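PDB 3R5T: ferric vibriobactin ABC transporter, periplasmic ferric vibriobactin-binding protein from Vibrio cholerae, which binds the iron-loaded siderophore vibriobactin in the periplasm, probably handing it to an ABC transporter for uptake into the cell. Local coordinates for residues T29-T34 / G96-R101. Sequence-based numbering, arbitrary orientation.
Sequences TAVTVT and GADSAR. With VBN ((4S,5R)-N-{3-[(2,3-dihydroxybenzoyl)amino]propyl}-2-(2,3-dihydroxyphenyl)-N-[3-({[(4S,5R)-2-(2,3-dihydroxyphenyl)-5-met hyl-4,5-dihydro-1,3-oxazol-4-yl]carbonyl}amino)propyl]-5-methyl-4,5-dihydro-1,3-oxazole-4-carboxamide), chain B.
Asp98 reaches across to Thr32 of helix 31-39, which grips one carboxylate oxygen twice. Thr32 N donates to Asp98 OD2 at 3.0 Å with an N-H...O angle of 157°. Thr32 OG1 donates to the same oxygen from its syn side at 2.8 Å, 25° out of the carboxylate plane. A chi1 of -60° sets Thr32 OG1 beside its own backbone N, which lets both donors converge. The other oxygen, OD1, is hydrogen-bonded to Tyr118 OH and Ser93 OG, so both oxygens of the buried carboxylate have partners; Thr32 OG1 is in turn hydrogen-bonded to Arg269 NE. Farther along, the carbonyl oxygens of Thr29 and Asp98 lie 3.3 Å apart as two acceptors. A water bridges the segments beside them, donating to Thr29 OG1 and Asp98 O and accepting from Ala100 N. Thr29 OG1 also bonds Val91 O of strand 89-93. On the ligand side, Ala97 N donates almost straight to vibriobactin OAH (2.9 Å), and Asp98 OD2 sits 3.6 Å from catechol carbon CAN. Asp98 thus lines the pocket, positioned by Thr32, Tyr118 and Ser93, and the donors converging on OD2 would favour its negative charge beside the ferric siderophore.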
loop_
_atom_site.group_PDB
_atom_site.type_symbol
_atom_site.label_atom_id
_atom_site.label_comp_id
_atom_site.label_asym_id
_atom_site.label_seq_id
_atom_site.Cartn_x
_atom_site.Cartn_y
_atom_site.Cartn_z
ATOM N N THR A 29 13.750 -5.325 3.254
ATOM C CA THR A 29 14.113 -4.217 4.140
ATOM C C THR A 29 13.016 -3.168 4.278
ATOM O O THR A 29 13.217 -2.161 4.966
ATOM C CB THR A 29 15.414 -3.490 3.701
ATOM O OG1 THR A 29 15.188 -2.756 2.485
ATOM C CG2 THR A 29 16.548 -4.493 3.480
ATOM N N ALA A 30 11.882 -3.411 3.610
ATOM C CA ALA A 30 10.764 -2.455 3.597
ATOM C C ALA A 30 9.458 -3.160 3.955
ATOM O O ALA A 30 8.928 -3.952 3.161
ATOM C CB ALA A 30 10.631 -1.745 2.213
ATOM N N VAL A 31 8.940 -2.866 5.138
ATOM C CA VAL A 31 7.720 -3.505 5.609
ATOM C C VAL A 31 6.569 -3.359 4.593
ATOM O O VAL A 31 5.767 -4.278 4.428
ATOM C CB VAL A 31 7.351 -2.972 7.028
ATOM C CG1 VAL A 31 6.976 -1.478 6.973
ATOM C CG2 VAL A 31 6.234 -3.809 7.668
ATOM N N THR A 32 6.504 -2.233 3.891
ATOM C CA THR A 32 5.458 -2.072 2.866
ATOM C C THR A 32 5.538 -3.151 1.798
ATOM O O THR A 32 4.524 -3.676 1.378
ATOM C CB THR A 32 5.515 -0.700 2.167
ATOM O OG1 THR A 32 5.336 0.322 3.143
ATOM C CG2 THR A 32 4.403 -0.575 1.126
ATOM N N VAL A 33 6.746 -3.499 1.368
ATOM C CA VAL A 33 6.876 -4.407 0.242
ATOM C C VAL A 33 6.578 -5.836 0.661
ATOM O O VAL A 33 6.192 -6.661 -0.164
ATOM C CB VAL A 33 8.273 -4.319 -0.330
ATOM C CG1 VAL A 33 8.494 -5.379 -1.402
ATOM C CG2 VAL A 33 8.491 -2.923 -0.894
ATOM N N THR A 34 6.753 -6.132 1.948
ATOM C CA THR A 34 6.591 -7.514 2.419
ATOM C C THR A 34 5.189 -8.089 2.162
ATOM O O THR A 34 5.035 -9.267 1.823
ATOM C CB THR A 34 7.007 -7.593 3.887
ATOM O OG1 THR A 34 8.378 -7.210 3.964
ATOM C CG2 THR A 34 6.853 -8.996 4.438
ATOM N N GLY A 96 9.777 6.549 1.542
ATOM C CA GLY A 96 8.881 6.162 2.625
ATOM C C GLY A 96 9.706 5.953 3.881
ATOM O O GLY A 96 10.938 5.858 3.813
ATOM N N ALA A 97 9.048 5.877 5.030
ATOM C CA ALA A 97 9.787 5.686 6.286
ATOM C C ALA A 97 10.622 4.395 6.307
ATOM O O ALA A 97 11.609 4.292 7.061
ATOM C CB ALA A 97 8.837 5.730 7.491
ATOM N N ASP A 98 10.213 3.422 5.496
ATOM C CA ASP A 98 10.855 2.100 5.437
ATOM C C ASP A 98 11.938 1.999 4.356
ATOM O O ASP A 98 12.460 0.919 4.097
ATOM C CB ASP A 98 9.803 0.980 5.260
ATOM C CG ASP A 98 8.965 1.131 4.008
ATOM O OD1 ASP A 98 9.257 1.999 3.175
ATOM O OD2 ASP A 98 8.000 0.360 3.879
ATOM N N SER A 99 12.315 3.132 3.769
ATOM C CA SER A 99 13.348 3.123 2.729
ATOM C C SER A 99 14.762 2.967 3.286
ATOM O O SER A 99 15.183 3.741 4.147
ATOM C CB SER A 99 13.282 4.397 1.883
ATOM O OG SER A 99 14.353 4.418 0.940
ATOM N N ALA A 100 15.489 1.964 2.786
ATOM C CA ALA A 100 16.909 1.811 3.068
ATOM C C ALA A 100 17.759 2.152 1.838
ATOM O O ALA A 100 18.833 1.571 1.635
ATOM C CB ALA A 100 17.193 0.388 3.529
ATOM N N ARG A 101 17.274 3.084 1.009
ATOM C CA ARG A 101 17.936 3.427 -0.242
ATOM C C ARG A 101 19.418 3.751 -0.052
ATOM O O ARG A 101 20.259 3.291 -0.831
ATOM C CB ARG A 101 17.213 4.587 -0.932
ATOM C CG ARG A 101 17.860 5.024 -2.229
ATOM C CD ARG A 101 16.970 5.984 -3.005
ATOM N NE ARG A 101 17.648 6.450 -4.212
ATOM C CZ ARG A 101 17.298 7.533 -4.899
ATOM N NH1 ARG A 101 17.986 7.881 -5.978
ATOM N NH2 ARG A 101 16.269 8.274 -4.501
HETATM C C VBN B . 4.808 9.878 8.978
HETATM N N VBN B . 6.151 8.436 7.385
HETATM O O VBN B . 4.827 10.813 8.248
HETATM C CA VBN B . 5.710 8.673 8.749
HETATM C CB VBN B . 7.089 8.750 9.506
HETATM C CAB VBN B . 1.555 2.118 10.821
HETATM O OAC VBN B . -0.246 10.949 7.014
HETATM O OAD VBN B . 4.460 5.510 11.844
HETATM O OAF VBN B . 3.561 7.152 4.310
HETATM O OAG VBN B . 7.317 9.147 2.329
HETATM O OAH VBN B . 6.187 5.921 5.226
HETATM O OAI VBN B . 3.253 8.691 6.459
HETATM O OAJ VBN B . 6.105 8.711 4.725
HETATM O OAK VBN B . 4.527 5.979 7.373
HETATM C CAL VBN B . 0.221 8.651 3.545
HETATM C CAM VBN B . 10.067 9.834 4.748
HETATM C CAN VBN B . 6.331 2.385 6.363
HETATM C CAO VBN B . 1.409 7.859 3.393
HETATM C CAP VBN B . 9.376 9.672 3.514
HETATM C CAQ VBN B . 6.568 3.546 5.556
HETATM C CAR VBN B . 0.044 9.493 4.704
HETATM C CAS VBN B . 9.409 9.629 5.969
HETATM C CAT VBN B . 5.513 2.462 7.519
HETATM C CAU VBN B . 1.998 11.416 10.123
HETATM C CAV VBN B . 3.016 8.861 12.275
HETATM C CAW VBN B . 1.841 11.868 8.661
HETATM C CAX VBN B . 2.864 7.556 13.092
HETATM C CAY VBN B . 3.437 11.208 10.599
HETATM C CAZ VBN B . 4.086 8.811 11.171
HETATM N NBB VBN B . 1.964 10.834 7.637
HETATM N NBC VBN B . 2.359 6.472 12.252
HETATM N NBD VBN B . 3.132 4.800 9.247
HETATM O OBF VBN B . 3.808 2.625 9.802
HETATM C CBG VBN B . 0.818 10.469 6.837
HETATM C CBH VBN B . 3.278 5.503 11.648
HETATM C CBJ VBN B . 7.349 9.221 7.247
HETATM C CBK VBN B . 2.415 7.910 4.402
HETATM C CBL VBN B . 8.016 9.309 3.511
HETATM C CBM VBN B . 5.975 4.749 5.932
HETATM C CBN VBN B . 2.256 8.710 5.496
HETATM C CBO VBN B . 7.402 9.118 4.680
HETATM C CBP VBN B . 5.187 4.816 7.049
HETATM C CBQ VBN B . 1.016 9.532 5.651
HETATM C CBR VBN B . 8.125 9.259 5.954
HETATM C CBS VBN B . 4.928 3.623 7.861
HETATM C CBU VBN B . 2.800 2.988 10.841
HETATM C CBW VBN B . 4.147 3.800 9.132
HETATM C CBX VBN B . 2.650 4.575 10.617
HETATM N NBY VBN B . 4.063 9.935 10.230
HETATM O OG1 VBN B . 8.024 9.308 8.484
HETATM C CG2 VBN B . 7.539 7.543 10.313
HETATM O O HOH W 1 13.679 -0.357 1.895
#